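Long-range contacts in putative pyrazinamidase/nicotinamidase (Streptococcus mutans, PDB 3S2S), which probably hydrolyses the amide of nicotinamide, and of the drug pyrazinamide, as a zinc-binding member of the isochorismatase family of cysteine hydrolases: residues V157-D168 with Y183-S194; T167-I176 with N199-L207. One frame throughout, in Å; residues are numbered along the deposited sequence.

Contact 1 (V157-D168 with Y183-S194); sequences VDTVVLTGVLTD and YQIEVVQSAVAS. With CAD (cacodylic acid), chain F.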
loop_
_atom_site.group_PDB
_atom_site.type_symbol
_atom_site.label_atom_id
_atom_site.label_comp_id
_atom_site.label_asym_id
_atom_site.label_seq_id
_atom_site.Cartn_x
_atom_site.Cartn_y
_atom_site.Cartn_z
ATOM N N VAL A 157 6.173 14.686 7.951
ATOM C CA VAL A 157 4.896 15.280 8.339
ATOM C C VAL A 157 4.128 14.316 9.231
ATOM O O VAL A 157 3.990 13.141 8.897
ATOM C CB VAL A 157 4.073 15.642 7.088
ATOM C CG1 VAL A 157 2.612 15.969 7.451
ATOM C CG2 VAL A 157 4.736 16.798 6.368
ATOM N N ASP A 158 3.614 14.797 10.363
ATOM C CA ASP A 158 2.819 13.909 11.193
ATOM C C ASP A 158 1.340 14.262 11.226
ATOM O O ASP A 158 0.538 13.460 11.685
ATOM C CB ASP A 158 3.383 13.799 12.612
ATOM C CG ASP A 158 3.042 14.976 13.466
ATOM O OD1 ASP A 158 2.723 16.047 12.913
ATOM O OD2 ASP A 158 3.098 14.824 14.707
ATOM N N THR A 159 0.990 15.441 10.712
ATOM C CA THR A 159 -0.390 15.914 10.757
ATOM C C THR A 159 -0.813 16.444 9.397
ATOM O O THR A 159 -0.093 17.255 8.803
ATOM C CB THR A 159 -0.511 17.078 11.757
ATOM O OG1 THR A 159 -0.095 16.609 13.042
ATOM C CG2 THR A 159 -1.960 17.600 11.844
ATOM N N VAL A 160 -1.965 15.985 8.907
ATOM C CA VAL A 160 -2.567 16.600 7.727
ATOM C C VAL A 160 -3.772 17.443 8.123
ATOM O O VAL A 160 -4.549 17.040 8.986
ATOM C CB VAL A 160 -2.963 15.585 6.636
ATOM C CG1 VAL A 160 -1.676 14.896 6.067
ATOM C CG2 VAL A 160 -3.923 14.499 7.181
ATOM N N VAL A 161 -3.893 18.595 7.471
ATOM C CA VAL A 161 -4.999 19.523 7.653
ATOM C C VAL A 161 -5.843 19.458 6.398
ATOM O O VAL A 161 -5.366 19.812 5.328
ATOM C CB VAL A 161 -4.489 20.932 7.894
ATOM C CG1 VAL A 161 -5.656 21.875 8.170
ATOM C CG2 VAL A 161 -3.516 20.928 9.082
ATOM N N LEU A 162 -7.077 18.979 6.520
ATOM C CA LEU A 162 -7.899 18.740 5.334
ATOM C C LEU A 162 -8.842 19.898 5.042
ATOM O O LEU A 162 -9.505 20.398 5.949
ATOM C CB LEU A 162 -8.710 17.454 5.495
ATOM C CG LEU A 162 -7.865 16.225 5.846
ATOM C CD1 LEU A 162 -8.800 15.019 5.918
ATOM C CD2 LEU A 162 -6.773 15.997 4.791
ATOM N N THR A 163 -8.880 20.321 3.782
ATOM C CA THR A 163 -9.795 21.360 3.326
ATOM C C THR A 163 -10.318 20.938 1.963
ATOM O O THR A 163 -9.696 20.122 1.289
ATOM C CB THR A 163 -9.070 22.724 3.119
ATOM O OG1 THR A 163 -8.097 22.605 2.053
ATOM C CG2 THR A 163 -8.374 23.190 4.405
ATOM N N GLY A 164 -11.442 21.516 1.546
ATOM C CA GLY A 164 -11.931 21.275 0.195
ATOM C C GLY A 164 -13.284 20.596 0.166
ATOM O O GLY A 164 -14.052 20.718 1.114
ATOM N N VAL A 165 -13.564 19.873 -0.917
ATOM C CA VAL A 165 -14.890 19.296 -1.178
ATOM C C VAL A 165 -14.723 17.887 -1.758
ATOM O O VAL A 165 -13.650 17.560 -2.257
ATOM C CB VAL A 165 -15.709 20.189 -2.178
ATOM C CG1 VAL A 165 -15.976 21.574 -1.583
ATOM C CG2 VAL A 165 -14.969 20.314 -3.490
ATOM N N LEU A 166 -15.746 17.026 -1.664
ATOM C CA LEU A 166 -16.928 17.239 -0.844
ATOM C C LEU A 166 -16.622 16.551 0.486
ATOM O O LEU A 166 -15.894 15.538 0.527
ATOM C CB LEU A 166 -18.146 16.561 -1.472
ATOM C CG LEU A 166 -18.704 17.073 -2.803
ATOM C CD1 LEU A 166 -19.989 16.310 -3.110
ATOM C CD2 LEU A 166 -18.975 18.541 -2.716
ATOM N N THR A 167 -17.184 17.070 1.566
ATOM C CA THR A 167 -16.855 16.576 2.904
ATOM C C THR A 167 -17.024 15.061 3.019
ATOM O O THR A 167 -16.174 14.377 3.617
ATOM C CB THR A 167 -17.764 17.248 3.950
ATOM O OG1 THR A 167 -17.919 18.631 3.609
ATOM C CG2 THR A 167 -17.154 17.149 5.332
ATOM N N ASP A 168 -18.117 14.547 2.452
ATOM C CA ASP A 168 -18.495 13.143 2.608
ATOM C C ASP A 168 -17.951 12.208 1.531
ATOM O O ASP A 168 -18.208 11.004 1.589
ATOM C CB ASP A 168 -20.031 13.014 2.665
ATOM C CG ASP A 168 -20.701 13.583 1.429
ATOM O OD1 ASP A 168 -20.434 14.759 1.106
ATOM O OD2 ASP A 168 -21.475 12.855 0.764
ATOM N N TYR A 183 -1.478 9.145 10.179
ATOM C CA TYR A 183 -1.435 10.601 10.329
ATOM C C TYR A 183 -2.384 11.110 11.398
ATOM O O TYR A 183 -3.485 10.597 11.542
ATOM C CB TYR A 183 -1.759 11.322 8.995
ATOM C CG TYR A 183 -0.656 11.125 7.987
ATOM C CD1 TYR A 183 0.478 11.927 8.018
ATOM C CD2 TYR A 183 -0.744 10.126 7.023
ATOM C CE1 TYR A 183 1.522 11.722 7.109
ATOM C CE2 TYR A 183 0.292 9.905 6.104
ATOM C CZ TYR A 183 1.419 10.709 6.165
ATOM O OH TYR A 183 2.459 10.491 5.285
ATOM N N GLN A 184 -1.957 12.137 12.126
ATOM C CA GLN A 184 -2.918 12.969 12.865
ATOM C C GLN A 184 -3.686 13.785 11.840
ATOM O O GLN A 184 -3.139 14.172 10.809
ATOM C CB GLN A 184 -2.209 13.910 13.841
ATOM C CG GLN A 184 -1.315 13.196 14.820
ATOM C CD GLN A 184 -2.044 12.122 15.568
ATOM O OE1 GLN A 184 -3.111 12.363 16.148
ATOM N NE2 GLN A 184 -1.482 10.916 15.560
ATOM N N ILE A 185 -4.955 14.040 12.122
ATOM C CA ILE A 185 -5.836 14.696 11.150
ATOM C C ILE A 185 -6.526 15.884 11.782
ATOM O O ILE A 185 -7.061 15.783 12.896
ATOM C CB ILE A 185 -6.936 13.733 10.668
ATOM C CG1 ILE A 185 -6.310 12.455 10.112
ATOM C CG2 ILE A 185 -7.845 14.414 9.650
ATOM C CD1 ILE A 185 -7.332 11.330 9.905
ATOM N N GLU A 186 -6.472 17.019 11.093
ATOM C CA GLU A 186 -7.283 18.176 11.448
ATOM C C GLU A 186 -8.200 18.437 10.266
ATOM O O GLU A 186 -7.817 18.219 9.113
ATOM C CB GLU A 186 -6.395 19.390 11.727
ATOM C CG GLU A 186 -5.429 19.155 12.872
ATOM C CD GLU A 186 -4.568 20.369 13.210
ATOM O OE1 GLU A 186 -4.283 21.175 12.308
ATOM O OE2 GLU A 186 -4.183 20.527 14.397
ATOM N N VAL A 187 -9.421 18.871 10.549
ATOM C CA VAL A 187 -10.325 19.282 9.484
ATOM C C VAL A 187 -10.786 20.690 9.791
ATOM O O VAL A 187 -11.237 20.976 10.901
ATOM C CB VAL A 187 -11.552 18.368 9.405
ATOM C CG1 VAL A 187 -12.477 18.827 8.270
ATOM C CG2 VAL A 187 -11.116 16.923 9.204
ATOM N N VAL A 188 -10.678 21.591 8.825
ATOM C CA VAL A 188 -11.063 22.973 9.084
ATOM C C VAL A 188 -12.529 23.125 8.699
ATOM O O VAL A 188 -12.859 23.103 7.520
ATOM C CB VAL A 188 -10.201 23.944 8.253
ATOM C CG1 VAL A 188 -10.604 25.420 8.514
ATOM C CG2 VAL A 188 -8.713 23.700 8.534
ATOM N N GLN A 189 -13.420 23.231 9.688
ATOM C CA GLN A 189 -14.845 23.151 9.389
ATOM C C GLN A 189 -15.318 24.224 8.406
ATOM O O GLN A 189 -16.186 23.968 7.564
ATOM C CB GLN A 189 -15.706 23.190 10.670
ATOM C CG GLN A 189 -17.202 23.064 10.360
ATOM C CD GLN A 189 -18.060 22.763 11.581
ATOM O OE1 GLN A 189 -17.551 22.510 12.673
ATOM N NE2 GLN A 189 -19.377 22.776 11.390
ATOM N N SER A 190 -14.746 25.422 8.512
ATOM C CA SER A 190 -15.176 26.541 7.671
ATOM C C SER A 190 -14.614 26.435 6.262
ATOM O O SER A 190 -14.925 27.253 5.396
ATOM C CB SER A 190 -14.729 27.862 8.304
ATOM O OG SER A 190 -13.312 27.932 8.378
ATOM N N ALA A 191 -13.788 25.415 6.032
ATOM C CA ALA A 191 -13.141 25.263 4.724
ATOM C C ALA A 191 -13.363 23.879 4.107
ATOM O O ALA A 191 -12.546 23.413 3.305
ATOM C CB ALA A 191 -11.658 25.553 4.852
ATOM N N VAL A 192 -14.459 23.226 4.475
ATOM C CA VAL A 192 -14.911 22.011 3.793
ATOM C C VAL A 192 -16.397 22.166 3.542
ATOM O O VAL A 192 -17.071 22.903 4.271
ATOM C CB VAL A 192 -14.665 20.697 4.597
ATOM C CG1 VAL A 192 -13.174 20.384 4.679
ATOM C CG2 VAL A 192 -15.292 20.755 5.988
ATOM N N ALA A 193 -16.908 21.517 2.499
ATOM C CA ALA A 193 -18.345 21.595 2.203
ATOM C C ALA A 193 -18.850 20.422 1.379
ATOM O O ALA A 193 -18.079 19.766 0.693
ATOM C CB ALA A 193 -18.676 22.910 1.484
ATOM N N SER A 194 -20.157 20.164 1.438
ATOM C CA SER A 194 -20.772 19.201 0.530
ATOM C C SER A 194 -22.081 19.782 -0.002
ATOM O O SER A 194 -22.562 20.791 0.504
ATOM C CB SER A 194 -21.088 17.881 1.253
ATOM O OG SER A 194 -21.573 16.906 0.324
HETATM AS AS CAD F . -15.146 14.606 -4.487
HETATM C C1 CAD F . -14.612 16.337 -5.203
HETATM C C2 CAD F . -16.266 13.613 -5.782
HETATM O O1 CAD F . -15.768 14.690 -2.977
HETATM O O HOH W 1 4.686 11.064 7.164
#

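Contact 2 (T167-I176 with N199-L207); sequences TDICVLHTAI and NHQFALNHL. With CAD (cacodylic acid), chain F.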
loop_
_atom_site.group_PDB
_atom_site.type_symbol
_atom_site.label_atom_id
_atom_site.label_comp_id
_atom_site.label_asym_id
_atom_site.label_seq_id
_atom_site.Cartn_x
_atom_site.Cartn_y
_atom_site.Cartn_z
ATOM N N THR A 167 -17.184 17.070 1.566
ATOM C CA THR A 167 -16.855 16.576 2.904
ATOM C C THR A 167 -17.024 15.061 3.019
ATOM O O THR A 167 -16.174 14.377 3.617
ATOM C CB THR A 167 -17.764 17.248 3.950
ATOM O OG1 THR A 167 -17.919 18.631 3.609
ATOM C CG2 THR A 167 -17.154 17.149 5.332
ATOM N N ASP A 168 -18.117 14.547 2.452
ATOM C CA ASP A 168 -18.495 13.143 2.608
ATOM C C ASP A 168 -17.951 12.208 1.531
ATOM O O ASP A 168 -18.208 11.004 1.589
ATOM C CB ASP A 168 -20.031 13.014 2.665
ATOM C CG ASP A 168 -20.701 13.583 1.429
ATOM O OD1 ASP A 168 -20.434 14.759 1.106
ATOM O OD2 ASP A 168 -21.475 12.855 0.764
ATOM N N ILE A 169 -17.209 12.731 0.546
ATOM C CA ILE A 169 -16.624 11.859 -0.469
ATOM C C ILE A 169 -15.098 12.063 -0.493
ATOM O O ILE A 169 -14.367 11.334 0.193
ATOM C CB ILE A 169 -17.277 12.053 -1.851
ATOM C CG1 ILE A 169 -18.785 11.802 -1.723
ATOM C CG2 ILE A 169 -16.652 11.109 -2.879
ATOM C CD1 ILE A 169 -19.575 12.155 -2.982
ATOM N N CYS A 170 -14.596 13.046 -1.235
ATOM C CA CYS A 170 -13.128 13.176 -1.319
ATOM C C CYS A 170 -12.422 13.518 -0.008
ATOM O O CYS A 170 -11.324 13.013 0.279
ATOM C CB CYS A 170 -12.698 14.126 -2.452
ATOM S SG CYS A 170 -13.228 13.455 -4.076
ATOM N N VAL A 171 -13.040 14.368 0.801
ATOM C CA VAL A 171 -12.444 14.696 2.079
ATOM C C VAL A 171 -12.491 13.465 2.972
ATOM O O VAL A 171 -11.483 13.092 3.562
ATOM C CB VAL A 171 -13.176 15.878 2.723
ATOM C CG1 VAL A 171 -12.621 16.146 4.105
ATOM C CG2 VAL A 171 -13.048 17.141 1.816
ATOM N N LEU A 172 -13.660 12.825 3.068
ATOM C CA LEU A 172 -13.787 11.591 3.881
ATOM C C LEU A 172 -12.828 10.472 3.460
ATOM O O LEU A 172 -12.138 9.895 4.308
ATOM C CB LEU A 172 -15.236 11.080 3.860
ATOM C CG LEU A 172 -15.494 9.833 4.714
ATOM C CD1 LEU A 172 -15.198 10.136 6.150
ATOM C CD2 LEU A 172 -16.963 9.413 4.549
ATOM N N HIS A 173 -12.757 10.166 2.162
ATOM C CA HIS A 173 -11.869 9.087 1.724
ATOM C C HIS A 173 -10.417 9.450 2.029
ATOM O O HIS A 173 -9.627 8.599 2.455
ATOM C CB HIS A 173 -12.016 8.828 0.235
ATOM C CG HIS A 173 -13.266 8.081 -0.140
ATOM N ND1 HIS A 173 -13.328 7.253 -1.239
ATOM C CD2 HIS A 173 -14.499 8.063 0.418
ATOM C CE1 HIS A 173 -14.549 6.749 -1.339
ATOM N NE2 HIS A 173 -15.281 7.230 -0.347
ATOM N N THR A 174 -10.059 10.710 1.811
ATOM C CA THR A 174 -8.686 11.140 2.079
ATOM C C THR A 174 -8.383 10.983 3.563
ATOM O O THR A 174 -7.317 10.522 3.935
ATOM C CB THR A 174 -8.451 12.591 1.673
ATOM O OG1 THR A 174 -8.649 12.712 0.254
ATOM C CG2 THR A 174 -7.002 13.044 2.031
ATOM N N ALA A 175 -9.347 11.358 4.401
ATOM C CA ALA A 175 -9.172 11.202 5.848
ATOM C C ALA A 175 -9.025 9.746 6.291
ATOM O O ALA A 175 -8.252 9.459 7.193
ATOM C CB ALA A 175 -10.333 11.855 6.590
ATOM N N ILE A 176 -9.827 8.858 5.713
ATOM C CA ILE A 176 -9.772 7.438 6.071
ATOM C C ILE A 176 -8.390 6.887 5.697
ATOM O O ILE A 176 -7.755 6.175 6.472
ATOM C CB ILE A 176 -10.904 6.657 5.392
ATOM C CG1 ILE A 176 -12.228 7.051 6.050
ATOM C CG2 ILE A 176 -10.671 5.149 5.479
ATOM C CD1 ILE A 176 -13.452 6.507 5.331
ATOM N N ASN A 199 -25.132 14.901 4.603
ATOM C CA ASN A 199 -23.947 14.079 4.433
ATOM C C ASN A 199 -22.722 14.785 4.996
ATOM O O ASN A 199 -21.790 14.137 5.473
ATOM C CB ASN A 199 -23.737 13.687 2.958
ATOM C CG ASN A 199 -24.815 12.747 2.448
ATOM O OD1 ASN A 199 -25.666 12.285 3.222
ATOM N ND2 ASN A 199 -24.787 12.444 1.151
ATOM N N HIS A 200 -22.732 16.111 4.917
ATOM C CA HIS A 200 -21.671 16.944 5.470
ATOM C C HIS A 200 -21.573 16.709 6.973
ATOM O O HIS A 200 -20.480 16.499 7.509
ATOM C CB HIS A 200 -21.975 18.411 5.137
ATOM C CG HIS A 200 -21.065 19.418 5.780
ATOM N ND1 HIS A 200 -19.771 19.645 5.352
ATOM C CD2 HIS A 200 -21.295 20.314 6.767
ATOM C CE1 HIS A 200 -19.241 20.621 6.069
ATOM N NE2 HIS A 200 -20.154 21.056 6.925
ATOM N N GLN A 201 -22.722 16.707 7.652
ATOM C CA GLN A 201 -22.729 16.477 9.094
ATOM C C GLN A 201 -22.329 15.050 9.453
ATOM O O GLN A 201 -21.571 14.827 10.422
ATOM C CB GLN A 201 -24.102 16.787 9.700
ATOM C CG GLN A 201 -24.046 16.941 11.211
ATOM C CD GLN A 201 -23.084 18.047 11.630
ATOM O OE1 GLN A 201 -23.199 19.190 11.179
ATOM N NE2 GLN A 201 -22.117 17.705 12.484
ATOM N N PHE A 202 -22.828 14.086 8.684
ATOM C CA PHE A 202 -22.412 12.703 8.881
ATOM C C PHE A 202 -20.895 12.641 8.820
ATOM O O PHE A 202 -20.260 12.007 9.656
ATOM C CB PHE A 202 -22.972 11.780 7.808
ATOM C CG PHE A 202 -22.312 10.428 7.796
ATOM C CD1 PHE A 202 -22.849 9.374 8.519
ATOM C CD2 PHE A 202 -21.135 10.220 7.081
ATOM C CE1 PHE A 202 -22.233 8.120 8.534
ATOM C CE2 PHE A 202 -20.497 8.974 7.095
ATOM C CZ PHE A 202 -21.054 7.919 7.818
ATOM N N ALA A 203 -20.323 13.294 7.811
ATOM C CA ALA A 203 -18.862 13.243 7.617
ATOM C C ALA A 203 -18.102 13.881 8.770
ATOM O O ALA A 203 -17.118 13.318 9.248
ATOM C CB ALA A 203 -18.459 13.889 6.279
ATOM N N LEU A 204 -18.523 15.072 9.208
ATOM C CA LEU A 204 -17.839 15.709 10.332
ATOM C C LEU A 204 -17.902 14.840 11.594
ATOM O O LEU A 204 -16.917 14.722 12.327
ATOM C CB LEU A 204 -18.414 17.097 10.610
ATOM C CG LEU A 204 -18.150 18.164 9.545
ATOM C CD1 LEU A 204 -18.918 19.432 9.935
ATOM C CD2 LEU A 204 -16.682 18.453 9.425
ATOM N N ASN A 205 -19.065 14.253 11.856
ATOM C CA ASN A 205 -19.210 13.374 13.010
ATOM C C ASN A 205 -18.277 12.170 12.879
ATOM O O ASN A 205 -17.642 11.769 13.840
ATOM C CB ASN A 205 -20.655 12.894 13.143
ATOM C CG ASN A 205 -21.593 13.976 13.665
ATOM O OD1 ASN A 205 -21.159 14.953 14.286
ATOM N ND2 ASN A 205 -22.894 13.793 13.429
ATOM N N HIS A 206 -18.181 11.605 11.678
ATOM C CA HIS A 206 -17.356 10.414 11.474
ATOM C C HIS A 206 -15.883 10.783 11.628
ATOM O O HIS A 206 -15.099 10.084 12.287
ATOM C CB HIS A 206 -17.597 9.898 10.055
ATOM C CG HIS A 206 -16.946 8.587 9.767
ATOM N ND1 HIS A 206 -17.626 7.391 9.843
ATOM C CD2 HIS A 206 -15.685 8.285 9.387
ATOM C CE1 HIS A 206 -16.806 6.405 9.522
ATOM N NE2 HIS A 206 -15.626 6.922 9.228
ATOM N N LEU A 207 -15.497 11.896 11.016
ATOM C CA LEU A 207 -14.119 12.356 11.136
ATOM C C LEU A 207 -13.714 12.483 12.610
ATOM O O LEU A 207 -12.676 11.960 13.022
ATOM C CB LEU A 207 -13.932 13.687 10.408
ATOM C CG LEU A 207 -14.042 13.579 8.884
ATOM C CD1 LEU A 207 -14.453 14.901 8.243
ATOM C CD2 LEU A 207 -12.726 13.138 8.359
HETATM AS AS CAD F . -15.146 14.606 -4.487
HETATM C C1 CAD F . -14.612 16.337 -5.203
HETATM C C2 CAD F . -16.266 13.613 -5.782
HETATM O O1 CAD F . -15.768 14.690 -2.977
HETATM O O HOH W 2 -23.213 13.565 -1.263
#

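Contact 1 (V157-D168 with Y183-S194)
Val160 and Glu186 sit at the middle of a parallel strand pair, 159-163 beside 184-188. The two strands are joined through helix 167-180 in a beta-alpha-beta crossover. Backbone bonds carry the pairing. Val160 N donates to Gln184 O, and Glu186 N returns to Val160 O at 2.9 Å. Leu162 N then reaches Glu186 O. After Val188 the segment 183-194 makes a type I turn, Val188 to Ala191, and comes back, so Gly164 N finds Ala191 O at 2.8 Å. Thr167 N meets Ala193 O at 3.0 Å from well above the carbonyl plane.

One face is apolar: Leu162 CD1 lies on Ile185 CG2. The face of Val161 is mixed. Val161 CG1 packs against Val188 CG2 at 3.6 Å. The extended chain of Glu186 runs past Thr159 CG2, and its OE1 bonds to Lys37 in a salt bridge.

Polar side chains close the two ends. A water donates to Val157 O and to Tyr183 OH, which is also held by Asp149. At the other end Ser194 OG donates to Asp168 OD1 at 2.6 Å, on the syn side of the carboxylate but tilted out of its plane. With OG anti to the backbone N (chi1 -175°), Ser194 turns its hydroxyl to this oxygen.

Leu166, which follows a cis peptide bond, donates its N-H to cacodylic acid O1 at 2.7 Å. The backbone bonding on either side of Leu166 is consistent with holding this N-H in place to bind an oxygen in the pocket.

Contact 2 (T167-I176 with N199-L207)
Thr167 OG1 and His200 ND1 are hydrogen-bonded at 2.7 Å and link helices 167-180 and 197-209. The hydroxyl lies in the plane of the imidazole, at its edge. His200 CG is anti to the backbone N (chi1 173°), which swings the ring across to Thr167. Either atom could be the donor.

Asp168 OD2 has two partners here. A water donates to it at 2.8 Å and accepts from Asn199 ND2. The direct bond from Asn199 ND2 to Asp168 OD2 is weak, and the amide and carboxylate planes are 53° apart. The other oxygen, OD1, is taken by Ser194.

Inside the first helix, Cys170 O accepts from Thr174 N and, at 2.7 Å, from Thr174 OG1, on opposite faces of its plane. Thr174 OG1 is also hydrogen-bonded to Ala142 N. Cys170 N donates to cacodylic acid O1 at 2.7 Å. His206 NE2 is hydrogen-bonded to His173 NE2 of a neighbouring subunit.

Carbon contacts complete the interface. Ala203 CB sits against Thr167 CG2, and Leu172 CD1 meets the His206 ring carbon CD2 at 3.8 Å. Ala175 CB and Leu207 CD2 are unusually tight at 3.2 Å.

The helix segments run nearly parallel, 17° apart. Helices packed side by side on a parallel sheet, with the ligand-pocket cysteine near the start of one, fit the alpha/beta isochorismatase fold.

How the contacts relate
Contact 1 and contact 2 share Thr167 and Asp168, and their centres are about 9 Å apart. Contact 1 pairs the strands. Contact 2 packs helix 167-180, which follows strand 159-165, against helix 197-209, which follows strand 192-193. Leu162 CD1 touches Ala175 CB at 3.6 Å, so sheet and helix layers meet directly. Both contacts reach the bound cacodylic acid: the backbone N atoms of Leu166 and Cys170 bind the same O1, consistent with an oxyanion hole, and Cys170 SG lies 2.3 Å from the arsenic (AS). The side chain of Leu166 is about 10 Å from the zinc ion, and that of Asp168 about 13 Å.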